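Local coordinates for dihydrofolate reductase (Schistosoma mansoni, PDB 3VCO), which reduces 7,8-dihydrofolate to tetrahydrofolate with NADPH, a step needed for making thymidylate, purines and glycine, at residues R22-V27 with P147-C152; V67-V72 with N89-S94; K58-L63 with I124-F129. All blocks are in the same frame, centred on the assembly; numbering follows the deposited sequence.

Contact 1. Residues R22-V27 with P147-C152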
loop_
_atom_site.group_PDB
_atom_site.type_symbol
_atom_site.label_atom_id
_atom_site.label_comp_id
_atom_site.label_asym_id
_atom_site.label_seq_id
_atom_site.Cartn_x
_atom_site.Cartn_y
_atom_site.Cartn_z
ATOM N N ARG A 22 -6.785 2.913 -11.515
ATOM C CA ARG A 22 -5.492 2.275 -11.437
ATOM C C ARG A 22 -5.455 1.683 -10.027
ATOM O O ARG A 22 -5.906 2.308 -9.073
ATOM C CB ARG A 22 -4.405 3.349 -11.553
ATOM C CG ARG A 22 -3.007 2.794 -11.744
ATOM C CD ARG A 22 -2.118 3.882 -12.162
ATOM N NE ARG A 22 -1.827 4.772 -11.062
ATOM C CZ ARG A 22 -1.346 6.007 -11.205
ATOM N NH1 ARG A 22 -1.106 6.511 -12.426
ATOM N NH2 ARG A 22 -1.096 6.733 -10.119
ATOM N N LEU A 23 -4.938 0.483 -9.869
ATOM C CA LEU A 23 -4.801 -0.012 -8.508
ATOM C C LEU A 23 -3.392 0.285 -8.139
ATOM O O LEU A 23 -2.475 -0.107 -8.856
ATOM C CB LEU A 23 -5.063 -1.507 -8.427
ATOM C CG LEU A 23 -6.448 -2.043 -8.616
ATOM C CD1 LEU A 23 -6.390 -3.552 -8.430
ATOM C CD2 LEU A 23 -7.394 -1.377 -7.596
ATOM N N ASN A 24 -3.200 0.986 -7.034
ATOM C CA ASN A 24 -1.865 1.335 -6.599
ATOM C C ASN A 24 -1.500 0.365 -5.488
ATOM O O ASN A 24 -2.303 0.099 -4.629
ATOM C CB ASN A 24 -1.805 2.773 -6.119
ATOM C CG ASN A 24 -2.142 3.773 -7.242
ATOM O OD1 ASN A 24 -1.338 4.017 -8.120
ATOM N ND2 ASN A 24 -3.330 4.327 -7.198
ATOM N N VAL A 25 -0.345 -0.263 -5.624
ATOM C CA VAL A 25 0.130 -1.188 -4.642
ATOM C C VAL A 25 1.285 -0.496 -3.930
ATOM O O VAL A 25 2.185 0.032 -4.585
ATOM C CB VAL A 25 0.615 -2.444 -5.338
ATOM C CG1 VAL A 25 1.370 -3.294 -4.375
ATOM C CG2 VAL A 25 -0.586 -3.191 -5.894
ATOM N N VAL A 26 1.259 -0.496 -2.598
ATOM C CA VAL A 26 2.392 0.070 -1.845
ATOM C C VAL A 26 3.003 -1.067 -1.002
ATOM O O VAL A 26 2.296 -1.710 -0.245
ATOM C CB VAL A 26 1.926 1.194 -0.893
ATOM C CG1 VAL A 26 3.145 1.871 -0.178
ATOM C CG2 VAL A 26 1.135 2.221 -1.690
ATOM N N VAL A 27 4.305 -1.272 -1.133
ATOM C CA VAL A 27 4.949 -2.401 -0.479
ATOM C C VAL A 27 6.438 -2.102 -0.277
ATOM O O VAL A 27 7.043 -1.330 -1.060
ATOM C CB VAL A 27 4.785 -3.647 -1.387
ATOM C CG1 VAL A 27 5.459 -3.405 -2.741
ATOM C CG2 VAL A 27 5.293 -4.928 -0.716
ATOM N N PRO A 147 -5.167 -1.461 -14.669
ATOM C CA PRO A 147 -3.699 -1.316 -14.643
ATOM C C PRO A 147 -3.183 -1.176 -13.206
ATOM O O PRO A 147 -3.900 -0.695 -12.356
ATOM C CB PRO A 147 -3.462 -0.007 -15.411
ATOM C CG PRO A 147 -4.694 0.792 -15.169
ATOM C CD PRO A 147 -5.836 -0.234 -15.142
ATOM N N VAL A 148 -1.950 -1.595 -12.937
ATOM C CA VAL A 148 -1.468 -1.556 -11.579
ATOM C C VAL A 148 -0.192 -0.743 -11.548
ATOM O O VAL A 148 0.587 -0.799 -12.485
ATOM C CB VAL A 148 -1.121 -2.976 -11.113
ATOM C CG1 VAL A 148 -0.526 -2.961 -9.661
ATOM C CG2 VAL A 148 -2.355 -3.915 -11.257
ATOM N N ARG A 149 -0.011 0.022 -10.479
ATOM C CA ARG A 149 1.221 0.794 -10.288
ATOM C C ARG A 149 1.753 0.306 -8.955
ATOM O O ARG A 149 0.982 0.098 -8.035
ATOM C CB ARG A 149 0.950 2.306 -10.195
ATOM C CG ARG A 149 2.212 3.070 -9.706
ATOM C CD ARG A 149 2.079 4.539 -9.853
ATOM N NE ARG A 149 2.146 4.889 -11.264
ATOM C CZ ARG A 149 2.253 6.124 -11.711
ATOM N NH1 ARG A 149 2.318 7.152 -10.858
ATOM N NH2 ARG A 149 2.300 6.314 -13.006
ATOM N N ILE A 150 3.056 0.090 -8.850
ATOM C CA ILE A 150 3.628 -0.323 -7.576
ATOM C C ILE A 150 4.569 0.765 -7.067
ATOM O O ILE A 150 5.525 1.112 -7.730
ATOM C CB ILE A 150 4.519 -1.591 -7.762
ATOM C CG1 ILE A 150 3.677 -2.770 -8.280
ATOM C CG2 ILE A 150 5.215 -1.940 -6.453
ATOM C CD1 ILE A 150 4.568 -3.972 -8.798
ATOM N N TYR A 151 4.322 1.236 -5.866
ATOM C CA TYR A 151 5.223 2.135 -5.152
ATOM C C TYR A 151 6.010 1.224 -4.240
ATOM O O TYR A 151 5.468 0.611 -3.315
ATOM C CB TYR A 151 4.376 3.078 -4.295
ATOM C CG TYR A 151 3.647 4.110 -5.117
ATOM C CD1 TYR A 151 4.234 5.366 -5.356
ATOM C CD2 TYR A 151 2.410 3.815 -5.721
ATOM C CE1 TYR A 151 3.570 6.332 -6.115
ATOM C CE2 TYR A 151 1.741 4.786 -6.501
ATOM C CZ TYR A 151 2.339 6.037 -6.681
ATOM O OH TYR A 151 1.701 6.978 -7.443
ATOM N N CYS A 152 7.293 1.125 -4.504
ATOM C CA CYS A 152 8.084 0.108 -3.880
ATOM C C CYS A 152 9.221 0.755 -3.066
ATOM O O CYS A 152 9.950 1.614 -3.565
ATOM C CB CYS A 152 8.679 -0.802 -4.988
ATOM S SG CYS A 152 9.600 -2.200 -4.341
#
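Arg22 and Arg149 both carry CG trans to the backbone N and bend at chi3 in opposite senses, +73° and -72°, which lays one guanidinium flat on the other. The planes are 17° apart, and NH1 of Arg22 sits over the centre of the Arg149 group, 3.5 Å from its CZ. Stacking two like charges this closely would probably be costly without counterions: Arg149 NE forms a salt bridge with Asp199, and Arg22 has a long, weak ion pair with Glu127. Arg22 is steadied further by Asn24, two residues on in the same segment, whose OD1 accepts from NE at 3.1 Å. Asn24 ND2 in turn donates to Glu127 OE1 and Val128 O on strand 125-130. The same OD1 meets the Tyr151 ring at its edge, 3.6 Å from CE2. Beneath these groups the backbones pair as parallel strands in matched register, with five N-H...O bonds alternating from Leu23 N to Pro147 O at 2.9 Å through to Val27 N to Tyr151 O. On the sheet face of Leu23, Val25 and Val27 the contact is apolar: Val25 CG2 lies 3.8 Å from Val148 CG1, and Val27 CG1 packs alongside Ile150 CG2. This face is covered by helix 134-142, while helix 46-57 covers Val26 and Tyr151 on the other; strand 125-130 pairs with strand 23-29, and strand 191-200 with strand 148-156.

Contact 2. Residues V67-V72 with N89-S94. With SO4 (sulfate ion), chain C; SO4 (sulfate ion), chain B.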
loop_
_atom_site.group_PDB
_atom_site.type_symbol
_atom_site.label_atom_id
_atom_site.label_comp_id
_atom_site.label_asym_id
_atom_site.label_seq_id
_atom_site.Cartn_x
_atom_site.Cartn_y
_atom_site.Cartn_z
ATOM N N VAL A 67 -7.037 3.722 1.362
ATOM C CA VAL A 67 -6.000 2.725 1.621
ATOM C C VAL A 67 -6.725 1.454 2.052
ATOM O O VAL A 67 -7.535 1.479 2.975
ATOM C CB VAL A 67 -5.010 3.132 2.708
ATOM C CG1 VAL A 67 -4.097 4.282 2.179
ATOM C CG2 VAL A 67 -5.764 3.592 3.995
ATOM N N VAL A 68 -6.467 0.382 1.307
ATOM C CA VAL A 68 -7.149 -0.867 1.492
ATOM C C VAL A 68 -6.106 -1.860 1.987
ATOM O O VAL A 68 -4.990 -1.890 1.462
ATOM C CB VAL A 68 -7.805 -1.339 0.167
ATOM C CG1 VAL A 68 -8.616 -2.622 0.415
ATOM C CG2 VAL A 68 -8.714 -0.208 -0.458
ATOM N N MET A 69 -6.452 -2.646 3.009
ATOM C CA MET A 69 -5.469 -3.526 3.628
ATOM C C MET A 69 -6.182 -4.702 4.301
ATOM O O MET A 69 -7.360 -4.590 4.613
ATOM C CB MET A 69 -4.687 -2.742 4.690
ATOM C CG MET A 69 -5.553 -2.420 5.912
ATOM S SD MET A 69 -4.860 -1.172 6.996
ATOM C CE MET A 69 -5.800 0.187 6.315
ATOM N N GLY A 70 -5.446 -5.808 4.538
ATOM C CA GLY A 70 -5.943 -6.929 5.345
ATOM C C GLY A 70 -5.907 -6.586 6.824
ATOM O O GLY A 70 -5.323 -5.565 7.235
ATOM N N ARG A 71 -6.494 -7.456 7.644
ATOM C CA ARG A 71 -6.521 -7.277 9.099
ATOM C C ARG A 71 -5.161 -7.288 9.769
ATOM O O ARG A 71 -4.897 -6.486 10.693
ATOM C CB ARG A 71 -7.425 -8.333 9.757
ATOM C CG ARG A 71 -7.425 -8.241 11.294
ATOM C CD ARG A 71 -8.559 -9.012 11.994
ATOM N NE ARG A 71 -8.558 -8.664 13.428
ATOM C CZ ARG A 71 -9.430 -9.104 14.326
ATOM N NH1 ARG A 71 -10.381 -9.947 13.968
ATOM N NH2 ARG A 71 -9.334 -8.718 15.595
ATOM N N VAL A 72 -4.284 -8.173 9.322
ATOM C CA VAL A 72 -2.992 -8.257 9.989
ATOM C C VAL A 72 -2.195 -7.000 9.679
ATOM O O VAL A 72 -1.489 -6.489 10.546
ATOM C CB VAL A 72 -2.174 -9.531 9.643
ATOM C CG1 VAL A 72 -0.806 -9.477 10.326
ATOM C CG2 VAL A 72 -2.936 -10.798 10.068
ATOM N N ASN A 89 -10.055 4.593 5.157
ATOM C CA ASN A 89 -9.467 3.318 5.588
ATOM C C ASN A 89 -10.438 2.163 5.369
ATOM O O ASN A 89 -11.580 2.190 5.865
ATOM C CB ASN A 89 -9.144 3.343 7.089
ATOM C CG ASN A 89 -8.016 4.281 7.447
ATOM O OD1 ASN A 89 -7.124 3.908 8.209
ATOM N ND2 ASN A 89 -8.030 5.493 6.891
ATOM N N ILE A 90 -9.983 1.118 4.685
ATOM C CA ILE A 90 -10.843 -0.029 4.452
ATOM C C ILE A 90 -10.049 -1.292 4.774
ATOM O O ILE A 90 -8.970 -1.488 4.246
ATOM C CB ILE A 90 -11.296 -0.127 2.971
ATOM C CG1 ILE A 90 -12.088 1.108 2.576
ATOM C CG2 ILE A 90 -12.200 -1.374 2.747
ATOM C CD1 ILE A 90 -12.473 1.100 1.129
ATOM N N VAL A 91 -10.570 -2.103 5.684
ATOM C CA VAL A 91 -9.893 -3.348 6.012
ATOM C C VAL A 91 -10.684 -4.503 5.387
ATOM O O VAL A 91 -11.901 -4.547 5.533
ATOM C CB VAL A 91 -9.794 -3.528 7.547
ATOM C CG1 VAL A 91 -9.118 -4.860 7.899
ATOM C CG2 VAL A 91 -8.999 -2.354 8.183
ATOM N N VAL A 92 -9.995 -5.419 4.709
ATOM C CA VAL A 92 -10.656 -6.548 4.085
ATOM C C VAL A 92 -10.470 -7.723 5.037
ATOM O O VAL A 92 -9.382 -8.272 5.130
ATOM C CB VAL A 92 -10.029 -6.875 2.735
ATOM C CG1 VAL A 92 -10.633 -8.201 2.129
ATOM C CG2 VAL A 92 -10.151 -5.629 1.803
ATOM N N SER A 93 -11.532 -8.065 5.753
ATOM C CA SER A 93 -11.483 -9.095 6.782
ATOM C C SER A 93 -12.892 -9.655 7.019
ATOM O O SER A 93 -13.863 -8.939 6.878
ATOM C CB SER A 93 -10.930 -8.483 8.079
ATOM O OG SER A 93 -11.029 -9.376 9.199
ATOM N N SER A 94 -12.997 -10.922 7.400
ATOM C CA SER A 94 -14.280 -11.470 7.853
ATOM C C SER A 94 -14.297 -11.579 9.375
ATOM O O SER A 94 -15.346 -11.794 9.979
ATOM C CB SER A 94 -14.565 -12.840 7.236
ATOM O OG SER A 94 -13.511 -13.288 6.398
HETATM S S SO4 C . -3.335 -9.238 5.980
HETATM O O1 SO4 C . -3.775 -9.533 4.606
HETATM O O2 SO4 C . -3.031 -7.826 6.194
HETATM O O3 SO4 C . -4.426 -9.666 6.859
HETATM O O4 SO4 C . -2.104 -9.986 6.286
HETATM S S SO4 B . -9.387 -12.652 7.920
HETATM O O1 SO4 B . -10.528 -12.446 7.022
HETATM O O2 SO4 B . -8.259 -13.121 7.123
HETATM O O3 SO4 B . -9.106 -11.430 8.679
HETATM O O4 SO4 B . -9.717 -13.669 8.917
HETATM O O HOH W 1 -7.850 -9.765 6.408
#
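This is the parallel strand pair of a beta-alpha-beta unit, strand 64-70, helix 71-76 and strand 88-92, and its C-terminal end opens into the region that by similarity binds NADP(+). Three backbone bonds join the strands, the shortest from Val92 N to Met69 O at 2.8 Å. The side chains of Val68 and Val92 cross, CG1 of the first 3.7 Å from CG2 of the second, on the sheet face that helix 109-116 covers. On the other face Met69 takes the hindered chi1 of 71°, with CG between the backbone N and carbonyl carbon, and this brings CG within 4.1 Å of Val91 CG2; Trp74 of helix 71-76 packs over both. Beyond Gly70 the chains spread. Gly70 is the N-cap of the helix, and Val91 CG1 fills in against Arg71 N at 3.7 Å. Further out, the Arg71 chain runs extended past Ser93, CD 3.7 Å from OG, and its NE reaches a salt bridge with Glu75. Two sulfates, probably from the crystallisation liquor, occupy this end. One accepts a bond from Val72 N to O3 at 2.9 Å, at the start of the helix. The other takes Ser93 OG on O3, and on O1 both Ser94 N, at 2.9 Å, and Ser94 OG. Backbone N-H groups, serine hydroxyls and a helix N-terminus thus offer donors to anions here, consistent with these positions receiving phosphate groups of the cofactor.

Contact 3. Residues K58-L63 with I124-F129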
loop_
_atom_site.group_PDB
_atom_site.type_symbol
_atom_site.label_atom_id
_atom_site.label_comp_id
_atom_site.label_asym_id
_atom_site.label_seq_id
_atom_site.Cartn_x
_atom_site.Cartn_y
_atom_site.Cartn_z
ATOM N N LYS A 58 -1.642 12.298 -0.592
ATOM C CA LYS A 58 -1.781 13.305 -1.642
ATOM C C LYS A 58 -2.935 13.027 -2.602
ATOM O O LYS A 58 -2.960 12.008 -3.285
ATOM C CB LYS A 58 -0.505 13.446 -2.459
ATOM C CG LYS A 58 -0.582 14.621 -3.439
ATOM C CD LYS A 58 -0.918 15.916 -2.688
ATOM C CE LYS A 58 -1.127 17.122 -3.631
ATOM N NZ LYS A 58 0.071 17.439 -4.469
ATOM N N ALA A 59 -3.881 13.954 -2.684
ATOM C CA ALA A 59 -5.031 13.729 -3.543
ATOM C C ALA A 59 -5.423 15.077 -4.143
ATOM O O ALA A 59 -5.045 16.143 -3.630
ATOM C CB ALA A 59 -6.157 13.154 -2.757
ATOM N N HIS A 60 -6.147 15.036 -5.246
ATOM C CA HIS A 60 -6.698 16.274 -5.784
ATOM C C HIS A 60 -7.604 16.959 -4.741
ATOM O O HIS A 60 -8.216 16.298 -3.907
ATOM C CB HIS A 60 -7.353 16.016 -7.139
ATOM C CG HIS A 60 -6.350 15.856 -8.246
ATOM N ND1 HIS A 60 -5.790 16.933 -8.902
ATOM C CD2 HIS A 60 -5.771 14.750 -8.776
ATOM C CE1 HIS A 60 -4.926 16.497 -9.801
ATOM N NE2 HIS A 60 -4.898 15.177 -9.748
ATOM N N PRO A 61 -7.638 18.294 -4.746
ATOM C CA PRO A 61 -8.339 19.001 -3.662
ATOM C C PRO A 61 -9.812 18.590 -3.495
ATOM O O PRO A 61 -10.492 18.308 -4.488
ATOM C CB PRO A 61 -8.227 20.468 -4.075
ATOM C CG PRO A 61 -7.038 20.517 -4.993
ATOM C CD PRO A 61 -7.038 19.218 -5.723
ATOM N N GLY A 62 -10.280 18.548 -2.251
ATOM C CA GLY A 62 -11.633 18.103 -1.965
ATOM C C GLY A 62 -11.761 16.596 -1.754
ATOM O O GLY A 62 -12.702 16.129 -1.102
ATOM N N LEU A 63 -10.815 15.831 -2.300
ATOM C CA LEU A 63 -10.933 14.368 -2.346
ATOM C C LEU A 63 -9.979 13.652 -1.398
ATOM O O LEU A 63 -9.013 14.241 -0.899
ATOM C CB LEU A 63 -10.698 13.871 -3.772
ATOM C CG LEU A 63 -11.510 14.588 -4.847
ATOM C CD1 LEU A 63 -11.298 13.940 -6.211
ATOM C CD2 LEU A 63 -13.001 14.654 -4.499
ATOM N N ILE A 124 -16.098 11.101 -3.142
ATOM C CA ILE A 124 -14.986 11.448 -2.265
ATOM C C ILE A 124 -13.631 10.891 -2.724
ATOM O O ILE A 124 -12.599 11.565 -2.629
ATOM C CB ILE A 124 -15.243 10.915 -0.858
ATOM C CG1 ILE A 124 -16.676 11.242 -0.453
ATOM C CG2 ILE A 124 -14.216 11.497 0.130
ATOM C CD1 ILE A 124 -17.029 10.826 0.945
ATOM N N VAL A 125 -13.637 9.658 -3.210
ATOM C CA VAL A 125 -12.399 8.909 -3.480
ATOM C C VAL A 125 -11.600 9.505 -4.645
ATOM O O VAL A 125 -12.160 9.970 -5.637
ATOM C CB VAL A 125 -12.732 7.425 -3.793
ATOM C CG1 VAL A 125 -13.618 7.344 -5.022
ATOM C CG2 VAL A 125 -11.447 6.585 -4.015
ATOM N N ASP A 126 -10.291 9.556 -4.492
ATOM C CA ASP A 126 -9.441 9.931 -5.590
ATOM C C ASP A 126 -8.762 8.634 -6.024
ATOM O O ASP A 126 -9.329 7.904 -6.836
ATOM C CB ASP A 126 -8.434 11.029 -5.222
ATOM C CG ASP A 126 -7.647 11.529 -6.444
ATOM O OD1 ASP A 126 -7.827 10.965 -7.554
ATOM O OD2 ASP A 126 -6.866 12.491 -6.300
ATOM N N GLU A 127 -7.595 8.298 -5.465
ATOM C CA GLU A 127 -6.901 7.069 -5.858
ATOM C C GLU A 127 -7.060 5.966 -4.785
ATOM O O GLU A 127 -7.415 6.243 -3.621
ATOM C CB GLU A 127 -5.408 7.334 -6.176
ATOM C CG GLU A 127 -5.134 8.391 -7.338
ATOM C CD GLU A 127 -4.681 7.761 -8.659
ATOM O OE1 GLU A 127 -4.302 6.582 -8.635
ATOM O OE2 GLU A 127 -4.709 8.438 -9.733
ATOM N N VAL A 128 -6.807 4.733 -5.187
ATOM C CA VAL A 128 -6.944 3.574 -4.327
ATOM C C VAL A 128 -5.559 2.953 -4.161
ATOM O O VAL A 128 -4.878 2.678 -5.160
ATOM C CB VAL A 128 -7.910 2.551 -4.958
ATOM C CG1 VAL A 128 -7.997 1.289 -4.122
ATOM C CG2 VAL A 128 -9.299 3.192 -5.105
ATOM N N PHE A 129 -5.132 2.785 -2.906
ATOM C CA PHE A 129 -3.848 2.126 -2.614
ATOM C C PHE A 129 -4.143 0.834 -1.858
ATOM O O PHE A 129 -4.915 0.860 -0.905
ATOM C CB PHE A 129 -2.939 3.058 -1.798
ATOM C CG PHE A 129 -2.577 4.341 -2.549
ATOM C CD1 PHE A 129 -1.383 4.443 -3.237
ATOM C CD2 PHE A 129 -3.496 5.389 -2.650
ATOM C CE1 PHE A 129 -1.081 5.563 -3.967
ATOM C CE2 PHE A 129 -3.209 6.533 -3.381
ATOM C CZ PHE A 129 -2.009 6.629 -4.070
#
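A surface loop between helix 46-57 and strand 64-70 is tied here to the beginning of strand 125-130. The loop folds through a type II beta turn from His60 to Leu63, closed by Leu63 N to His60 O at 3.1 Å; Gly62 takes a positive phi in it. The polar link is a single straight bond: His60 N donates to Asp126 OD2 at 2.8 Å, with 169° at the hydrogen, and meets the oxygen nearly along its C-O axis. Asp126 can deliver the carboxylate because its CG stands trans to the backbone N (chi1 -173°), reaching across to the loop. OD2 also lies at the edge of the His60 ring, near its plane and 3.5 Å from CD2, while ring and carboxylate planes are turned 49° apart. His60 NE2 stays 4.8 Å from Asp126 OD2, so the histidine is held by its main chain and not by a side-chain salt bridge to this aspartate. Around the carboxylate stem the contact is made by carbon atoms: Asp126 CB touches both Leu63 CB (3.9 Å) and Ala59 CB (4.0 Å), which face it from the loop. Separately, Leu63 CB and CD2 make van der Waals contact with Ile124 O. Strand 64-70 takes up from Leu63 and runs beside strand 125-130, with Lys64 bonded to the backbones of Ile124 and Asp126, while Asn65 side-chain bonds join Lys58 O to Glu127 N.

How the contacts relate
All three contacts belong to one sheet, and strand 125-130 of contact 3 runs between the strands of the other two. Toward contact 1, Asn24 ND2 reaches Glu127 OE1 at 2.8 Å and Phe129 CD1 packs 3.7 Å from Val26 CG2; toward contact 2, Val68 N lies 2.7 Å from Phe129 O. Contacts 1 and 2 do not touch, their nearest atoms being about 7 Å apart. Contact 2 carries residues assigned by similarity to NADP(+) binding, and contact 1 lies beside Phe52 and Tyr137, assigned likewise to substrate and cofactor. The centre of contact 3 lies about 15 Å from the centre of the chain, where it joins the 58-63 loop to the start of strand 125-130 at the protein surface.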